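Haloacid dehalogenase domain protein hydrolase (Planctomyces limnophilus, PDB 4OVY) is a putative phosphatase of the haloacid dehalogenase family that binds calcium in the crystal and probably acts as a metal-dependent hydrolase. Local coordinates at residues Pro5-Ser10 with Gln141-Leu146; Pro33-Ile38 with Ile224-Val229; Thr157-Gly162 with Glu181-Ser186; Pro228-Gly233 with Leu253-His258. All coordinates share one frame; numbering follows the deposited sequence.

Contact 1. Residues Pro5-Ser10 with Gln141-Leu146. With EDO (1,2-ethanediol), chain G; EDO (1,2-ethanediol), chain F.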
loop_
_atom_site.group_PDB
_atom_site.type_symbol
_atom_site.label_atom_id
_atom_site.label_comp_id
_atom_site.label_asym_id
_atom_site.label_seq_id
_atom_site.Cartn_x
_atom_site.Cartn_y
_atom_site.Cartn_z
ATOM N N PRO A 5 -6.703 -15.930 25.661
ATOM C CA PRO A 5 -6.896 -16.150 27.104
ATOM C C PRO A 5 -7.650 -15.043 27.847
ATOM O O PRO A 5 -8.258 -15.316 28.881
ATOM C CB PRO A 5 -5.466 -16.278 27.644
ATOM C CG PRO A 5 -4.598 -15.651 26.616
ATOM C CD PRO A 5 -5.276 -15.867 25.300
ATOM N N SER A 6 -7.608 -13.817 27.335
ATOM C CA SER A 6 -8.325 -12.695 27.956
ATOM C C SER A 6 -9.776 -12.569 27.480
ATOM O O SER A 6 -10.471 -11.637 27.881
ATOM C CB SER A 6 -7.584 -11.373 27.701
ATOM O OG SER A 6 -6.334 -11.375 28.359
ATOM N N TRP A 7 -10.227 -13.501 26.636
ATOM C CA TRP A 7 -11.598 -13.506 26.140
ATOM C C TRP A 7 -12.429 -14.553 26.868
ATOM O O TRP A 7 -12.089 -15.735 26.843
ATOM C CB TRP A 7 -11.634 -13.819 24.643
ATOM C CG TRP A 7 -10.954 -12.806 23.752
ATOM C CD1 TRP A 7 -9.621 -12.505 23.711
ATOM C CD2 TRP A 7 -11.579 -11.987 22.759
ATOM N NE1 TRP A 7 -9.379 -11.548 22.754
ATOM C CE2 TRP A 7 -10.562 -11.211 22.153
ATOM C CE3 TRP A 7 -12.898 -11.833 22.316
ATOM C CZ2 TRP A 7 -10.826 -10.291 21.136
ATOM C CZ3 TRP A 7 -13.157 -10.921 21.296
ATOM C CH2 TRP A 7 -12.126 -10.162 20.720
ATOM N N ASN A 8 -13.518 -14.112 27.501
ATOM C CA ASN A 8 -14.522 -15.008 28.087
ATOM C C ASN A 8 -15.275 -15.742 26.986
ATOM O O ASN A 8 -15.200 -15.360 25.818
ATOM C CB ASN A 8 -15.569 -14.211 28.884
ATOM C CG ASN A 8 -15.011 -13.588 30.139
ATOM O OD1 ASN A 8 -14.182 -14.180 30.835
ATOM N ND2 ASN A 8 -15.482 -12.390 30.451
ATOM N N ASP A 9 -16.036 -16.769 27.361
ATOM C CA ASP A 9 -16.945 -17.381 26.413
ATOM C C ASP A 9 -17.984 -16.320 26.051
ATOM O O ASP A 9 -18.548 -15.683 26.929
ATOM C CB ASP A 9 -17.618 -18.625 26.994
ATOM C CG ASP A 9 -18.441 -19.387 25.956
ATOM O OD1 ASP A 9 -18.228 -19.218 24.729
ATOM O OD2 ASP A 9 -19.315 -20.161 26.372
ATOM N N SER A 10 -18.192 -16.118 24.757
ATOM C CA SER A 10 -19.091 -15.094 24.258
ATOM C C SER A 10 -19.403 -15.376 22.797
ATOM O O SER A 10 -18.725 -16.176 22.167
ATOM C CB SER A 10 -18.436 -13.712 24.374
ATOM O OG SER A 10 -17.374 -13.555 23.440
ATOM N N GLN A 141 -5.515 -5.387 25.472
ATOM C CA GLN A 141 -4.823 -6.655 25.601
ATOM C C GLN A 141 -5.545 -7.788 24.854
ATOM O O GLN A 141 -4.891 -8.596 24.189
ATOM C CB GLN A 141 -4.630 -7.000 27.086
ATOM C CG GLN A 141 -4.088 -8.393 27.363
ATOM C CD GLN A 141 -2.677 -8.609 26.837
ATOM O OE1 GLN A 141 -1.856 -7.688 26.801
ATOM N NE2 GLN A 141 -2.382 -9.838 26.447
ATOM N N PRO A 142 -6.890 -7.848 24.940
ATOM C CA PRO A 142 -7.578 -8.878 24.162
ATOM C C PRO A 142 -7.374 -8.743 22.649
ATOM O O PRO A 142 -7.342 -9.749 21.939
ATOM C CB PRO A 142 -9.052 -8.685 24.544
ATOM C CG PRO A 142 -9.004 -8.050 25.888
ATOM C CD PRO A 142 -7.818 -7.136 25.830
HETATM N N MSE A 143 -7.211 -7.521 22.155
HETATM C CA MSE A 143 -6.974 -7.320 20.727
HETATM C C MSE A 143 -5.550 -7.668 20.373
HETATM O O MSE A 143 -5.292 -8.158 19.283
HETATM C CB MSE A 143 -7.328 -5.892 20.292
HETATM C CG MSE A 143 -8.802 -5.577 20.542
HETATM SE SE MSE A 143 -10.009 -6.710 19.457
HETATM C CE MSE A 143 -9.644 -5.846 17.727
ATOM N N LEU A 144 -4.605 -7.431 21.278
ATOM C CA LEU A 144 -3.231 -7.895 21.053
ATOM C C LEU A 144 -3.194 -9.421 20.906
ATOM O O LEU A 144 -2.487 -9.963 20.054
ATOM C CB LEU A 144 -2.313 -7.473 22.192
ATOM C CG LEU A 144 -2.133 -5.979 22.463
ATOM C CD1 LEU A 144 -1.094 -5.802 23.563
ATOM C CD2 LEU A 144 -1.739 -5.230 21.201
ATOM N N GLU A 145 -3.957 -10.105 21.747
ATOM C CA GLU A 145 -4.098 -11.558 21.650
ATOM C C GLU A 145 -4.716 -11.977 20.317
ATOM O O GLU A 145 -4.254 -12.927 19.688
ATOM C CB GLU A 145 -4.928 -12.096 22.814
ATOM C CG GLU A 145 -4.214 -11.977 24.147
ATOM C CD GLU A 145 -5.108 -12.247 25.336
ATOM O OE1 GLU A 145 -6.244 -12.748 25.143
ATOM O OE2 GLU A 145 -4.662 -11.961 26.470
ATOM N N LEU A 146 -5.750 -11.259 19.889
ATOM C CA LEU A 146 -6.414 -11.561 18.623
ATOM C C LEU A 146 -5.464 -11.383 17.445
ATOM O O LEU A 146 -5.397 -12.240 16.572
ATOM C CB LEU A 146 -7.668 -10.696 18.449
ATOM C CG LEU A 146 -8.423 -10.860 17.128
ATOM C CD1 LEU A 146 -8.836 -12.313 16.890
ATOM C CD2 LEU A 146 -9.640 -9.957 17.143
HETATM C C1 EDO G . -15.663 -9.054 33.224
HETATM O O1 EDO G . -16.501 -9.873 32.405
HETATM C C2 EDO G . -14.426 -9.834 33.662
HETATM O O2 EDO G . -14.396 -11.122 33.036
HETATM C C1 EDO F . 0.560 -10.970 22.540
HETATM O O1 EDO F . 0.011 -12.288 22.608
HETATM C C2 EDO F . -0.038 -10.126 23.654
HETATM O O2 EDO F . 0.220 -10.752 24.918
#
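Ser6 and Glu145 meet where the N-terminal segment lies on the first turns of helix 141-152, a helix of the haloacid dehalogenase (HAD) domain. The Glu145 carboxylate takes two bonds from one residue. Glu145 OE1 accepts the backbone N of Ser6 at 2.8 Å, through its syn lone pair. Glu145 OE2 accepts the hydroxyl OG of Ser6 at 2.6 Å, again on the syn side but somewhat out of the carboxylate plane. Ser6 OG can make this bond because it lies beside its own backbone N (chi1 -66°), so both donors face the same carboxylate. The ring of Pro5 comes tip to tip with Glu145, with Pro5 CD 3.3 Å from Glu145 OE1.

Trp7 makes the other half of the contact. Trp7 NE1 donates to the backbone O of Pro142 at 2.8 Å, with the oxygen in the indole plane. NE1 stands above the carbonyl plane, and the helical bond from Leu146 N reaches the same oxygen from the opposite face. Met143, present as selenomethionine, brings SE to the ring edge at CZ2, a Met-aromatic contact. Pro142 CB packs against NE1 and CE2.

A second shell positions these groups. Trp298 packs edge-to-face on Trp7 and also touches Pro142 and Met143. Ile16 of helix 11-24 lies against both Trp7 and Leu146. Within the helix, Gln141 steadies the carboxylate: Gln141 NE2 donates almost straight (175°) to Glu145 OE2 at 3.1 Å, from the anti side and the same face as Ser6 OG.

Contact 2. Residues Pro33-Ile38 with Ile224-Val229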
loop_
_atom_site.group_PDB
_atom_site.type_symbol
_atom_site.label_atom_id
_atom_site.label_comp_id
_atom_site.label_asym_id
_atom_site.label_seq_id
_atom_site.Cartn_x
_atom_site.Cartn_y
_atom_site.Cartn_z
ATOM N N PRO A 33 -6.949 -19.817 0.909
ATOM C CA PRO A 33 -5.501 -19.898 0.733
ATOM C C PRO A 33 -4.784 -18.846 1.572
ATOM O O PRO A 33 -5.308 -17.750 1.749
ATOM C CB PRO A 33 -5.309 -19.619 -0.763
ATOM C CG PRO A 33 -6.597 -20.022 -1.387
ATOM C CD PRO A 33 -7.654 -19.683 -0.377
ATOM N N VAL A 34 -3.604 -19.191 2.082
ATOM C CA VAL A 34 -2.836 -18.311 2.966
ATOM C C VAL A 34 -2.710 -16.901 2.403
ATOM O O VAL A 34 -2.930 -15.940 3.122
ATOM C CB VAL A 34 -1.419 -18.873 3.239
ATOM C CG1 VAL A 34 -0.518 -17.824 3.889
ATOM C CG2 VAL A 34 -1.508 -20.114 4.117
ATOM N N SER A 35 -2.365 -16.787 1.122
ATOM C CA SER A 35 -2.182 -15.477 0.475
ATOM C C SER A 35 -3.425 -14.572 0.512
ATOM O O SER A 35 -3.301 -13.358 0.364
ATOM C CB SER A 35 -1.732 -15.658 -0.981
ATOM O OG SER A 35 -2.756 -16.259 -1.757
ATOM N N GLU A 36 -4.609 -15.159 0.696
ATOM C CA GLU A 36 -5.867 -14.398 0.716
ATOM C C GLU A 36 -6.349 -14.034 2.129
ATOM O O GLU A 36 -7.353 -13.329 2.284
ATOM C CB GLU A 36 -6.968 -15.182 -0.018
ATOM C CG GLU A 36 -6.772 -15.272 -1.524
ATOM C CD GLU A 36 -7.745 -16.234 -2.195
ATOM O OE1 GLU A 36 -8.944 -16.267 -1.834
ATOM O OE2 GLU A 36 -7.311 -16.967 -3.093
ATOM N N ARG A 37 -5.634 -14.492 3.155
ATOM C CA ARG A 37 -6.040 -14.272 4.545
ATOM C C ARG A 37 -5.691 -12.867 5.031
ATOM O O ARG A 37 -4.753 -12.669 5.804
ATOM C CB ARG A 37 -5.423 -15.333 5.451
ATOM C CG ARG A 37 -5.887 -16.737 5.099
ATOM C CD ARG A 37 -5.282 -17.778 6.021
ATOM N NE ARG A 37 -5.462 -19.104 5.452
ATOM C CZ ARG A 37 -4.849 -20.205 5.866
ATOM N NH1 ARG A 37 -4.005 -20.177 6.895
ATOM N NH2 ARG A 37 -5.090 -21.347 5.234
ATOM N N ILE A 38 -6.468 -11.900 4.561
ATOM C CA ILE A 38 -6.291 -10.491 4.897
ATOM C C ILE A 38 -7.354 -10.119 5.914
ATOM O O ILE A 38 -8.547 -10.392 5.702
ATOM C CB ILE A 38 -6.493 -9.593 3.653
ATOM C CG1 ILE A 38 -5.533 -9.977 2.522
ATOM C CG2 ILE A 38 -6.371 -8.116 4.014
ATOM C CD1 ILE A 38 -4.087 -10.064 2.944
ATOM N N ILE A 224 -4.212 -2.742 -0.761
ATOM C CA ILE A 224 -4.100 -4.202 -0.592
ATOM C C ILE A 224 -4.381 -4.957 -1.893
ATOM O O ILE A 224 -3.766 -5.996 -2.163
ATOM C CB ILE A 224 -5.028 -4.723 0.526
ATOM C CG1 ILE A 224 -4.832 -3.901 1.811
ATOM C CG2 ILE A 224 -4.773 -6.205 0.785
ATOM C CD1 ILE A 224 -5.600 -4.403 3.015
ATOM N N GLY A 225 -5.309 -4.439 -2.695
ATOM C CA GLY A 225 -5.706 -5.094 -3.933
ATOM C C GLY A 225 -6.539 -6.341 -3.731
ATOM O O GLY A 225 -6.653 -7.160 -4.641
ATOM N N ARG A 226 -7.119 -6.485 -2.542
ATOM C CA ARG A 226 -7.875 -7.685 -2.170
ATOM C C ARG A 226 -9.044 -7.282 -1.277
ATOM O O ARG A 226 -8.939 -6.342 -0.515
ATOM C CB ARG A 226 -6.993 -8.663 -1.362
ATOM C CG ARG A 226 -5.757 -9.246 -2.052
ATOM C CD ARG A 226 -4.937 -10.078 -1.053
ATOM N NE ARG A 226 -3.766 -10.786 -1.605
ATOM C CZ ARG A 226 -3.823 -11.883 -2.362
ATOM N NH1 ARG A 226 -2.700 -12.458 -2.789
ATOM N NH2 ARG A 226 -4.997 -12.411 -2.708
ATOM N N ARG A 227 -10.144 -8.020 -1.345
ATOM C CA ARG A 227 -11.201 -7.896 -0.349
ATOM C C ARG A 227 -10.766 -8.688 0.885
ATOM O O ARG A 227 -10.481 -9.884 0.769
ATOM C CB ARG A 227 -12.516 -8.450 -0.887
ATOM C CG ARG A 227 -13.714 -8.189 0.016
ATOM C CD ARG A 227 -14.919 -9.028 -0.387
ATOM N NE ARG A 227 -15.247 -8.884 -1.803
ATOM C CZ ARG A 227 -16.118 -8.014 -2.324
ATOM N NH1 ARG A 227 -16.315 -8.005 -3.633
ATOM N NH2 ARG A 227 -16.803 -7.160 -1.563
ATOM N N PRO A 228 -10.705 -8.040 2.063
ATOM C CA PRO A 228 -10.362 -8.807 3.272
ATOM C C PRO A 228 -11.404 -9.878 3.589
ATOM O O PRO A 228 -12.566 -9.740 3.212
ATOM C CB PRO A 228 -10.325 -7.740 4.379
ATOM C CG PRO A 228 -10.096 -6.443 3.648
ATOM C CD PRO A 228 -10.821 -6.600 2.343
ATOM N N VAL A 229 -10.986 -10.936 4.277
ATOM C CA VAL A 229 -11.922 -11.977 4.708
ATOM C C VAL A 229 -12.445 -11.747 6.129
ATOM O O VAL A 229 -13.358 -12.442 6.581
ATOM C CB VAL A 229 -11.305 -13.386 4.577
ATOM C CG1 VAL A 229 -10.842 -13.619 3.143
ATOM C CG2 VAL A 229 -10.168 -13.577 5.567
HETATM O O HOH W 1 -0.826 -12.288 -0.060
HETATM O O HOH W 2 -3.756 -14.947 -3.909
HETATM O O HOH W 3 -8.454 -11.583 0.513
#
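Ile38 and Val229 join the two segments through one backbone bond, Val229 N to Ile38 O at 2.9 Å, nearly along the C=O axis. Before it, residues 34-36 form a 3-10 turn and Arg37 centres an inverse gamma turn that leads into strand 38-41. Opposite, Gly225 has positive phi where the chain leaves helix 215-223, and the chain then runs toward strand 230-233. Water 3 bridges the backbone oxygens of Glu36 and Arg227.

The Arg226 side chain is extended from CG to NE and reaches over the 3-10 turn. Its guanidinium lies with one face on the backbone O of Ser35, which sits over the centre, 3.1 Å from Arg226 CZ. Water 2 links Arg226 NH1 to Ser35 OG. Lower down, Arg226 CD packs on Ile38 CG1 at 3.6 Å. Ile38 CG2 meets Ile224 CD1 and Pro228 CB, and Val229 CG1 lies 3.6 Å from Glu36 O.

Arg226 NE forms a salt bridge with Glu181 of the second subunit. An alanine in place of Arg226 would take the guanidinium from over Ser35 O and would probably leave that glutamate without this mate. The chemistry is therefore divided. Apolar side chains close the base of the two neighbouring strands, while the Arg226 cation serves both this turn and the dimer interface. The Ser35 carbonyl beneath it probably helps to stabilise the positive charge.

Contact 3. Residues Thr157-Gly162 with Glu181-Ser186. With EDO (1,2-ethanediol), chain D.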
loop_
_atom_site.group_PDB
_atom_site.type_symbol
_atom_site.label_atom_id
_atom_site.label_comp_id
_atom_site.label_asym_id
_atom_site.label_seq_id
_atom_site.Cartn_x
_atom_site.Cartn_y
_atom_site.Cartn_z
ATOM N N THR A 157 -2.322 -8.965 9.060
ATOM C CA THR A 157 -3.123 -8.026 9.830
ATOM C C THR A 157 -2.803 -6.604 9.381
ATOM O O THR A 157 -1.659 -6.172 9.485
ATOM C CB THR A 157 -2.826 -8.146 11.340
ATOM O OG1 THR A 157 -1.416 -8.001 11.567
ATOM C CG2 THR A 157 -3.285 -9.499 11.884
ATOM N N PHE A 158 -3.809 -5.895 8.874
ATOM C CA PHE A 158 -3.667 -4.501 8.456
ATOM C C PHE A 158 -4.457 -3.563 9.375
ATOM O O PHE A 158 -5.533 -3.913 9.882
ATOM C CB PHE A 158 -4.231 -4.298 7.046
ATOM C CG PHE A 158 -3.360 -4.806 5.941
ATOM C CD1 PHE A 158 -3.289 -6.168 5.664
ATOM C CD2 PHE A 158 -2.664 -3.919 5.122
ATOM C CE1 PHE A 158 -2.512 -6.634 4.618
ATOM C CE2 PHE A 158 -1.888 -4.385 4.081
ATOM C CZ PHE A 158 -1.810 -5.742 3.828
ATOM N N ILE A 159 -3.938 -2.354 9.555
ATOM C CA ILE A 159 -4.735 -1.259 10.102
ATOM C C ILE A 159 -5.338 -0.456 8.949
ATOM O O ILE A 159 -4.658 -0.167 7.961
ATOM C CB ILE A 159 -3.893 -0.337 11.001
ATOM C CG1 ILE A 159 -3.594 -1.040 12.325
ATOM C CG2 ILE A 159 -4.613 0.978 11.275
ATOM C CD1 ILE A 159 -2.537 -0.334 13.146
ATOM N N VAL A 160 -6.614 -0.109 9.094
ATOM C CA VAL A 160 -7.332 0.738 8.150
ATOM C C VAL A 160 -8.064 1.798 8.982
ATOM O O VAL A 160 -9.153 1.563 9.492
ATOM C CB VAL A 160 -8.302 -0.069 7.267
ATOM C CG1 VAL A 160 -8.964 0.827 6.224
ATOM C CG2 VAL A 160 -7.566 -1.205 6.564
ATOM N N SER A 161 -7.435 2.966 9.117
ATOM C CA SER A 161 -7.870 3.997 10.064
ATOM C C SER A 161 -8.080 5.338 9.371
ATOM O O SER A 161 -7.459 5.626 8.356
ATOM C CB SER A 161 -6.829 4.144 11.176
ATOM O OG SER A 161 -7.039 5.305 11.964
ATOM N N GLY A 162 -8.965 6.155 9.932
ATOM C CA GLY A 162 -9.138 7.532 9.474
ATOM C C GLY A 162 -8.021 8.449 9.934
ATOM O O GLY A 162 -7.838 9.533 9.380
ATOM N N GLU A 181 4.114 -1.042 6.070
ATOM C CA GLU A 181 3.469 -1.417 4.803
ATOM C C GLU A 181 2.073 -2.041 4.974
ATOM O O GLU A 181 1.393 -2.297 3.984
ATOM C CB GLU A 181 4.382 -2.318 3.947
ATOM C CG GLU A 181 4.659 -3.721 4.493
ATOM C CD GLU A 181 5.832 -3.795 5.459
ATOM O OE1 GLU A 181 6.265 -2.750 6.019
ATOM O OE2 GLU A 181 6.325 -4.926 5.658
ATOM N N GLN A 182 1.653 -2.288 6.216
ATOM C CA GLN A 182 0.328 -2.823 6.503
ATOM C C GLN A 182 -0.521 -1.851 7.317
ATOM O O GLN A 182 -1.496 -2.247 7.962
ATOM C CB GLN A 182 0.451 -4.181 7.205
ATOM C CG GLN A 182 0.988 -5.229 6.253
ATOM C CD GLN A 182 1.210 -6.595 6.866
ATOM O OE1 GLN A 182 0.624 -6.974 7.888
ATOM N NE2 GLN A 182 2.044 -7.352 6.218
ATOM N N VAL A 183 -0.137 -0.577 7.282
ATOM C CA VAL A 183 -0.906 0.487 7.909
ATOM C C VAL A 183 -1.489 1.332 6.780
ATOM O O VAL A 183 -0.762 1.788 5.899
ATOM C CB VAL A 183 -0.040 1.369 8.825
ATOM C CG1 VAL A 183 -0.882 2.503 9.416
ATOM C CG2 VAL A 183 0.597 0.536 9.932
ATOM N N ILE A 184 -2.805 1.496 6.798
ATOM C CA ILE A 184 -3.515 2.320 5.834
ATOM C C ILE A 184 -4.209 3.410 6.629
ATOM O O ILE A 184 -4.850 3.140 7.648
ATOM C CB ILE A 184 -4.543 1.488 5.045
ATOM C CG1 ILE A 184 -3.826 0.447 4.188
ATOM C CG2 ILE A 184 -5.416 2.365 4.160
ATOM C CD1 ILE A 184 -4.753 -0.605 3.609
ATOM N N GLY A 185 -4.061 4.647 6.176
ATOM C CA GLY A 185 -4.609 5.777 6.898
ATOM C C GLY A 185 -4.808 6.984 6.005
ATOM O O GLY A 185 -4.657 6.909 4.782
ATOM N N SER A 186 -5.154 8.099 6.623
ATOM C CA SER A 186 -5.261 9.360 5.893
ATOM C C SER A 186 -3.857 9.927 5.692
ATOM O O SER A 186 -2.948 9.638 6.466
ATOM C CB SER A 186 -6.135 10.351 6.654
ATOM O OG SER A 186 -7.462 9.875 6.768
HETATM C C1 EDO D . -3.988 5.234 2.202
HETATM O O1 EDO D . -3.099 4.712 3.201
HETATM C C2 EDO D . -3.457 6.544 1.614
HETATM O O2 EDO D . -3.278 7.541 2.623
#
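Phe158 turns one face of its ring to Gln182, whose CG makes a CH-pi contact 3.8 Å from the ring centroid, offset toward the rim at CE2 and CZ. The two side chains cross at about a right angle. Phe158 CG, beside its own backbone N (chi1 -76°), lies 3.8 Å from Gln182 O. Ile184 CD1 approaches the ring obliquely, 4.2 Å from Phe158 CD2.

This pair stands at the start of two parallel strands, 156-161 and 183-195, in the Rossmann-like core sheet of the HAD fold. Ile159 N donates to Gln182 O, Ile184 N to Ile159 O, and Ser161 N to Ile184 O at 3.0 Å. Val160 and Ile184 point to one face of the sheet, side by side, Val160 CG2 4.1 Å from Ile184 CD1. Ile159 and Val183 pack on the other face, against Met168 of helix 165-168. An alanine at Phe158 would probably open a gap beside Gln182 CG, Ile184 CD1 and Ile224.

Toward the C-terminal end of strand 156-161 the contact nears the calcium site, with the Ser161 side chain about 4 Å from that of Asp42. Further on, Ser186 OG donates to Gly162 O at 2.7 Å, from above the carbonyl plane.

Contact 4. Residues Pro228-Gly233 with Leu253-His258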
loop_
_atom_site.group_PDB
_atom_site.type_symbol
_atom_site.label_atom_id
_atom_site.label_comp_id
_atom_site.label_asym_id
_atom_site.label_seq_id
_atom_site.Cartn_x
_atom_site.Cartn_y
_atom_site.Cartn_z
ATOM N N PRO A 228 -10.705 -8.040 2.063
ATOM C CA PRO A 228 -10.362 -8.807 3.272
ATOM C C PRO A 228 -11.404 -9.878 3.589
ATOM O O PRO A 228 -12.566 -9.740 3.212
ATOM C CB PRO A 228 -10.325 -7.740 4.379
ATOM C CG PRO A 228 -10.096 -6.443 3.648
ATOM C CD PRO A 228 -10.821 -6.600 2.343
ATOM N N VAL A 229 -10.986 -10.936 4.277
ATOM C CA VAL A 229 -11.922 -11.977 4.708
ATOM C C VAL A 229 -12.445 -11.747 6.129
ATOM O O VAL A 229 -13.358 -12.442 6.581
ATOM C CB VAL A 229 -11.305 -13.386 4.577
ATOM C CG1 VAL A 229 -10.842 -13.619 3.143
ATOM C CG2 VAL A 229 -10.168 -13.577 5.567
HETATM N N MSE A 230 -11.874 -10.764 6.823
HETATM C CA MSE A 230 -12.337 -10.385 8.156
HETATM C C MSE A 230 -12.036 -8.932 8.406
HETATM O O MSE A 230 -11.078 -8.393 7.859
HETATM C CB MSE A 230 -11.615 -11.277 9.160
HETATM C CG MSE A 230 -12.059 -11.086 10.594
HETATM SE SE MSE A 230 -11.085 -12.428 11.673
HETATM C CE MSE A 230 -11.376 -11.629 13.448
ATOM N N ALA A 231 -12.874 -8.286 9.212
ATOM C CA ALA A 231 -12.659 -6.897 9.596
ATOM C C ALA A 231 -13.230 -6.641 10.973
ATOM O O ALA A 231 -14.254 -7.213 11.346
ATOM C CB ALA A 231 -13.278 -5.949 8.583
ATOM N N VAL A 232 -12.552 -5.780 11.721
ATOM C CA VAL A 232 -12.999 -5.365 13.033
ATOM C C VAL A 232 -12.976 -3.842 13.123
ATOM O O VAL A 232 -11.975 -3.199 12.796
ATOM C CB VAL A 232 -12.135 -5.958 14.164
ATOM C CG1 VAL A 232 -12.767 -5.656 15.516
ATOM C CG2 VAL A 232 -11.943 -7.460 13.964
ATOM N N GLY A 233 -14.093 -3.279 13.567
ATOM C CA GLY A 233 -14.225 -1.842 13.757
ATOM C C GLY A 233 -14.970 -1.566 15.045
ATOM O O GLY A 233 -15.183 -2.484 15.849
ATOM N N LEU A 253 -16.125 -12.280 7.898
ATOM C CA LEU A 253 -16.546 -12.056 9.277
ATOM C C LEU A 253 -16.300 -10.604 9.679
ATOM O O LEU A 253 -15.204 -10.075 9.493
ATOM C CB LEU A 253 -15.791 -12.996 10.226
ATOM C CG LEU A 253 -16.107 -12.875 11.721
ATOM C CD1 LEU A 253 -17.559 -13.248 12.000
ATOM C CD2 LEU A 253 -15.171 -13.742 12.552
ATOM N N GLY A 254 -17.330 -9.962 10.217
ATOM C CA GLY A 254 -17.205 -8.603 10.741
ATOM C C GLY A 254 -17.541 -8.544 12.220
ATOM O O GLY A 254 -18.537 -9.134 12.672
ATOM N N LEU A 255 -16.706 -7.842 12.980
ATOM C CA LEU A 255 -16.972 -7.618 14.392
ATOM C C LEU A 255 -16.927 -6.145 14.748
ATOM O O LEU A 255 -16.228 -5.353 14.108
ATOM C CB LEU A 255 -15.984 -8.395 15.267
ATOM C CG LEU A 255 -16.070 -9.920 15.084
ATOM C CD1 LEU A 255 -14.828 -10.426 14.375
ATOM C CD2 LEU A 255 -16.235 -10.635 16.416
ATOM N N ILE A 256 -17.678 -5.803 15.787
ATOM C CA ILE A 256 -17.753 -4.446 16.300
ATOM C C ILE A 256 -17.385 -4.437 17.785
ATOM O O ILE A 256 -17.957 -5.182 18.579
ATOM C CB ILE A 256 -19.174 -3.871 16.134
ATOM C CG1 ILE A 256 -19.498 -3.696 14.648
ATOM C CG2 ILE A 256 -19.307 -2.546 16.884
ATOM C CD1 ILE A 256 -20.959 -3.414 14.376
ATOM N N VAL A 257 -16.442 -3.581 18.152
ATOM C CA VAL A 257 -16.088 -3.379 19.553
ATOM C C VAL A 257 -17.055 -2.356 20.151
ATOM O O VAL A 257 -17.033 -1.174 19.774
ATOM C CB VAL A 257 -14.633 -2.883 19.714
ATOM C CG1 VAL A 257 -14.287 -2.684 21.184
ATOM C CG2 VAL A 257 -13.656 -3.841 19.052
ATOM N N HIS A 258 -17.900 -2.825 21.072
ATOM C CA HIS A 258 -18.896 -2.004 21.741
ATOM C C HIS A 258 -18.395 -1.583 23.118
ATOM O O HIS A 258 -18.134 -2.419 23.993
ATOM C CB HIS A 258 -20.222 -2.773 21.850
ATOM C CG HIS A 258 -21.396 -1.932 22.256
ATOM N ND1 HIS A 258 -22.595 -2.479 22.664
ATOM C CD2 HIS A 258 -21.555 -0.589 22.324
ATOM C CE1 HIS A 258 -23.445 -1.511 22.957
ATOM N NE2 HIS A 258 -22.838 -0.353 22.761
#
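Met230, Val232, Leu255 and Val257 form the tightly packed part of this contact between two parallel strands. Met230 is present as selenomethionine. Its side chain is extended, with CG anti to the backbone N (chi1 -176°), and Met230 CE reaches Leu255 CD1 at 3.8 Å. Leu255 CD1 also meets Val232 CG2, 4.2 Å away. Val232 CG1 touches Val257 CG2 at 4.1 Å.

On the other face only Ala231 and Ile256 carry side chains; Gly233 and Gly254 add none, and contact between the strands there is slight. Helix 239-246 supplies the cover, with Val245 on Ala231 and Leu242 on Ile256. The starting end is looser: Val229 and Leu253 are partly exposed. Leu253 CB lies 4.2 Å from Met230 CG, while Leu253 O is closer, 3.5 Å from Met230 CG.

Five backbone bonds tie the segments, from Leu253 N to Val229 O at 3.1 Å, just before strand 230-233, through to Val257 N to Gly233 O at 2.8 Å. Strand 230-233 also pairs with strand 38-41; the calcium ligands Asp42 and Asn234 directly follow these two strands. Strand 230-233, helix 239-246 and strand 253-260 make a beta-alpha-beta unit of the HAD core, with its metal site at the strand ends.

Contacts 3 and 4 are the core pair: parallel strands of one sheet, held by backbone bonds and apolar side chains, on either side of strand 38-41. Both run toward the calcium site. Contact 2 lies at the start of strands 38-41 and 230-233. It is partly buried, uses waters and a charged group, and shares Pro228 and Val229 with contact 4. Its Ile224 packs on Phe158 and Ile184 of contact 3, and both contacts reach the second subunit. Contact 1 is buried but peripheral. It fixes the N-terminal segment to a helix through carboxylate and indole bonds, and Met143 CE touches Val232 CG1 of contact 4 at 3.8 Å.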